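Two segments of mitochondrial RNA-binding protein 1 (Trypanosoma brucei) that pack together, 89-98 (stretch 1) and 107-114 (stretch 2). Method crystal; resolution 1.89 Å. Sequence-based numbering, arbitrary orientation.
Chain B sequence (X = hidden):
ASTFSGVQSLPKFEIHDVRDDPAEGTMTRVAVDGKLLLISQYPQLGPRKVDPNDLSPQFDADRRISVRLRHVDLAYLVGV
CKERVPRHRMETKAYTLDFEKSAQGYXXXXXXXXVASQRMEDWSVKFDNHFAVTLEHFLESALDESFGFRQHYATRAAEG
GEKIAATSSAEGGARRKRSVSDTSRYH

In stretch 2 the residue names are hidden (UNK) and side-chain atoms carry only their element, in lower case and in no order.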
# COMPACT_ATOMS: atom_id res chain seq x y z
N ARG B 89 -16.33 -19.03 2.95
CA ARG B 89 -16.55 -20.33 2.31
C ARG B 89 -16.73 -20.12 0.81
O ARG B 89 -17.45 -19.25 0.38
CB ARG B 89 -17.80 -21.03 2.91
CG ARG B 89 -18.22 -22.26 2.07
CD ARG B 89 -19.03 -23.26 2.89
NE ARG B 89 -18.25 -23.78 4.01
CZ ARG B 89 -18.70 -24.67 4.89
NH1 ARG B 89 -19.93 -25.17 4.76
NH2 ARG B 89 -17.96 -25.02 5.93
N MET B 90 -16.07 -20.93 0.00
CA MET B 90 -16.17 -20.81 -1.44
C MET B 90 -16.62 -22.15 -1.99
O MET B 90 -15.99 -23.17 -1.73
CB MET B 90 -14.80 -20.44 -2.00
CG MET B 90 -14.36 -19.03 -1.56
SD MET B 90 -12.61 -18.82 -1.79
CE MET B 90 -11.94 -19.63 -0.36
N GLU B 91 -17.73 -22.14 -2.73
CA GLU B 91 -18.25 -23.37 -3.29
C GLU B 91 -18.43 -23.21 -4.79
O GLU B 91 -19.02 -22.23 -5.26
CB GLU B 91 -19.58 -23.72 -2.65
CG GLU B 91 -19.50 -23.78 -1.16
CD GLU B 91 -20.82 -24.15 -0.53
OE1 GLU B 91 -21.14 -25.36 -0.51
OE2 GLU B 91 -21.53 -23.23 -0.07
N THR B 92 -17.85 -24.12 -5.55
CA THR B 92 -18.02 -24.08 -6.99
C THR B 92 -18.17 -25.55 -7.40
O THR B 92 -18.13 -26.45 -6.55
CB THR B 92 -16.81 -23.52 -7.71
OG1 THR B 92 -15.69 -24.39 -7.49
CG2 THR B 92 -16.49 -22.10 -7.23
N LYS B 93 -18.31 -25.77 -8.70
CA LYS B 93 -18.43 -27.12 -9.20
C LYS B 93 -17.13 -27.86 -8.95
O LYS B 93 -17.11 -29.07 -8.78
CB LYS B 93 -18.73 -27.09 -10.70
CG LYS B 93 -18.15 -28.29 -11.47
CD LYS B 93 -17.46 -27.87 -12.79
CE LYS B 93 -15.91 -27.95 -12.72
NZ LYS B 93 -15.38 -29.32 -12.33
N ALA B 94 -16.01 -27.12 -8.94
CA ALA B 94 -14.73 -27.78 -8.74
C ALA B 94 -14.28 -27.99 -7.30
O ALA B 94 -13.48 -28.90 -7.02
CB ALA B 94 -13.61 -27.02 -9.54
N TYR B 95 -14.77 -27.18 -6.36
CA TYR B 95 -14.27 -27.33 -5.00
C TYR B 95 -15.17 -26.68 -4.00
O TYR B 95 -16.04 -25.89 -4.37
CB TYR B 95 -12.87 -26.67 -4.87
CG TYR B 95 -12.85 -25.18 -5.25
CD1 TYR B 95 -12.31 -24.74 -6.48
CD2 TYR B 95 -13.42 -24.22 -4.40
CE1 TYR B 95 -12.34 -23.37 -6.85
CE2 TYR B 95 -13.46 -22.87 -4.76
CZ TYR B 95 -12.92 -22.45 -5.99
OH TYR B 95 -13.00 -21.10 -6.34
N THR B 96 -14.93 -27.00 -2.72
CA THR B 96 -15.63 -26.38 -1.59
C THR B 96 -14.53 -26.10 -0.62
O THR B 96 -13.95 -27.02 -0.09
CB THR B 96 -16.69 -27.30 -0.93
OG1 THR B 96 -17.75 -27.49 -1.87
CG2 THR B 96 -17.30 -26.60 0.30
N LEU B 97 -14.24 -24.82 -0.39
CA LEU B 97 -13.11 -24.47 0.46
C LEU B 97 -13.45 -23.38 1.43
O LEU B 97 -14.15 -22.42 1.10
CB LEU B 97 -11.92 -23.96 -0.43
CG LEU B 97 -11.14 -24.96 -1.29
CD1 LEU B 97 -10.10 -24.26 -2.24
CD2 LEU B 97 -10.44 -25.89 -0.32
N ASP B 98 -12.93 -23.52 2.65
CA ASP B 98 -13.08 -22.49 3.67
C ASP B 98 -11.71 -21.88 3.91
O ASP B 98 -10.69 -22.60 3.97
CB ASP B 98 -13.51 -23.08 5.04
CG ASP B 98 -15.01 -23.36 5.13
OD1 ASP B 98 -15.71 -23.11 4.14
OD2 ASP B 98 -15.47 -23.83 6.19
N UNK B 107 -5.70 -21.01 7.57
CA UNK B 107 -5.96 -22.41 7.22
C UNK B 107 -6.93 -22.38 6.04
O UNK B 107 -8.00 -21.77 6.13
c UNK B 107 -7.61 -26.56 8.83
n UNK B 107 -6.86 -26.69 7.75
c UNK B 107 -6.84 -24.56 8.29
c UNK B 107 -6.61 -23.08 8.44
c UNK B 107 -6.37 -25.45 7.39
n UNK B 107 -7.62 -25.27 9.18
N UNK B 108 -6.56 -23.05 4.95
CA UNK B 108 -7.43 -23.11 3.75
C UNK B 108 -7.72 -24.63 3.66
O UNK B 108 -6.80 -25.43 3.67
c UNK B 108 -8.65 -21.96 1.07
c UNK B 108 -7.40 -22.85 1.15
c UNK B 108 -6.66 -22.63 2.49
c UNK B 108 -6.42 -22.57 -0.01
N UNK B 109 -9.00 -25.02 3.59
CA UNK B 109 -9.30 -26.45 3.64
C UNK B 109 -10.68 -26.79 3.10
O UNK B 109 -11.59 -25.96 3.13
n UNK B 109 -11.10 -24.89 7.46
c UNK B 109 -9.14 -26.95 5.09
c UNK B 109 -11.93 -25.88 7.20
c UNK B 109 -9.92 -25.10 6.76
n UNK B 109 -11.32 -26.72 6.36
c UNK B 109 -10.06 -26.26 6.07
N UNK B 110 -10.80 -28.02 2.58
CA UNK B 110 -12.08 -28.49 2.07
C UNK B 110 -11.92 -29.63 1.09
O UNK B 110 -10.97 -30.43 1.16
N UNK B 111 -12.81 -29.66 0.10
CA UNK B 111 -12.82 -30.72 -0.90
C UNK B 111 -12.35 -30.18 -2.25
O UNK B 111 -12.83 -29.14 -2.70
c UNK B 111 -14.26 -31.24 -1.02
c UNK B 111 -16.37 -33.55 1.35
c UNK B 111 -16.05 -32.69 0.11
c UNK B 111 -14.72 -31.96 0.28
n UNK B 111 -15.29 -34.57 1.65
N UNK B 112 -11.45 -30.89 -2.91
CA UNK B 112 -10.93 -30.44 -4.21
C UNK B 112 -10.63 -31.71 -5.00
O UNK B 112 -10.69 -32.82 -4.47
c UNK B 112 -9.69 -28.50 -3.17
c UNK B 112 -9.55 -29.73 -4.08
c UNK B 112 -8.51 -30.71 -3.43
N UNK B 113 -10.28 -31.58 -6.27
CA UNK B 113 -9.87 -32.81 -6.96
C UNK B 113 -8.50 -32.54 -7.56
O UNK B 113 -8.14 -31.37 -7.73
c UNK B 113 -12.27 -31.35 -9.22
c UNK B 113 -10.81 -30.87 -10.80
n UNK B 113 -12.01 -30.57 -10.33
n UNK B 113 -10.28 -31.81 -10.02
c UNK B 113 -11.18 -32.13 -9.03
c UNK B 113 -10.91 -33.19 -8.01
N UNK B 114 -7.71 -33.59 -7.79
CA UNK B 114 -6.40 -33.40 -8.41
C UNK B 114 -6.53 -33.26 -9.93
O UNK B 114 -7.64 -33.42 -10.48
n UNK B 114 -3.42 -34.30 -2.67
c UNK B 114 -4.10 -35.45 -6.08
c UNK B 114 -5.12 -34.47 -6.58
n UNK B 114 -4.07 -35.28 -4.64
c UNK B 114 -5.47 -34.55 -8.04
c UNK B 114 -3.25 -34.46 -3.99
n UNK B 114 -2.32 -33.73 -4.65
O HOH W 1 -10.81 -28.86 -7.22

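Position 107 carries one carbon and then a five-membered ring of three carbons and two nitrogens. That ring is an imidazole. Its CB comes no nearer than 6.1 Å to Asp98 O, so the side chain stands clear of stretch 1, and the backbone O lies 3.5 Å from Asp98 O. The residue is His107.

Position 108 has four side-chain carbons, forked at the second, and no heteroatom. One tip carbon lies 4.1 Å from Leu97 CB and 4.3 Å from Met90 CE. A fork at the second carbon means leucine, so this is Leu108; the tip is CD1. Its CA also sits 3.3 Å from Asp98 O, a CA-H...O contact.

Position 109 again shows one carbon and a five-membered ring with two nitrogens. The ring lies beside Asp98, whose CB is 4.2 Å from the ring centroid and over its face, a CH-pi contact. The residue is His109. Its NE2 is 3.9 Å from Asp98 CB. The backbone makes a pair of hydrogen bonds with Asp98: Asp98 N donates to His109 O at 2.8 Å, and His109 N donates to Asp98 O at 3.0 Å.

Position 110 has no side-chain atoms. Its phi/psi of 159/-146 would jam a CB against the carbonyl O of the residue before. An ideal CB would also fall 1.9 Å from Thr96 O, a clash. The residue is Gly110. Its bare CA approaches Thr96 O to 3.2 Å in a CA-H...O contact, and the chain turns a corner here.

Position 111 has four carbons in a row ending in nitrogen. The chain starts on the same face as Thr96, but its end leads away from stretch 1. An unbranched chain with a terminal amine is Lys111. Thr96 N donates to Lys111 O at 3.0 Å, and Lys111 N donates to Thr96 O at 2.9 Å. Lys111 NZ is hydrogen-bonded elsewhere in the structure.

Position 112 has three carbons, with two on the first. One of the two lies 3.9 Å from Leu97 CD2 and 4.0 Å from Tyr95 CB. Branching at CB with carbon alone gives Val112, and the touching atom is CG1.

Position 113 is a third one-carbon, five-membered ring with two nitrogens. It lies by Ala94 and Lys93. This is His113. Its CD2 is 3.5 Å from Ala94 O, and its NE2 is 4.1 Å from Lys93 NZ. His113 NE2 is buried without a polar partner, while ND1 donates to the backbone O of position 114 at 3.1 Å. A water accepts from His113 N at 2.9 Å and donates to Ala94 O at 2.7 Å.

Position 114 has three carbons, a nitrogen, and a carbon bearing two more nitrogens. This guanidinium side chain does not reach stretch 1. It is Arg114.

The contact is an antiparallel strand pairing. Four backbone hydrogen bonds hold it, two at Thr96 and two at Asp98. Between them, Leu97 faces Gly110, with CA atoms 4.5 Å apart. Leu97 also packs against Leu108 and Val112, so apolar contacts reinforce the pairing. The water extends the link beyond the last bridge.

Stretch 2, residues 107-114: HLHGKVHR
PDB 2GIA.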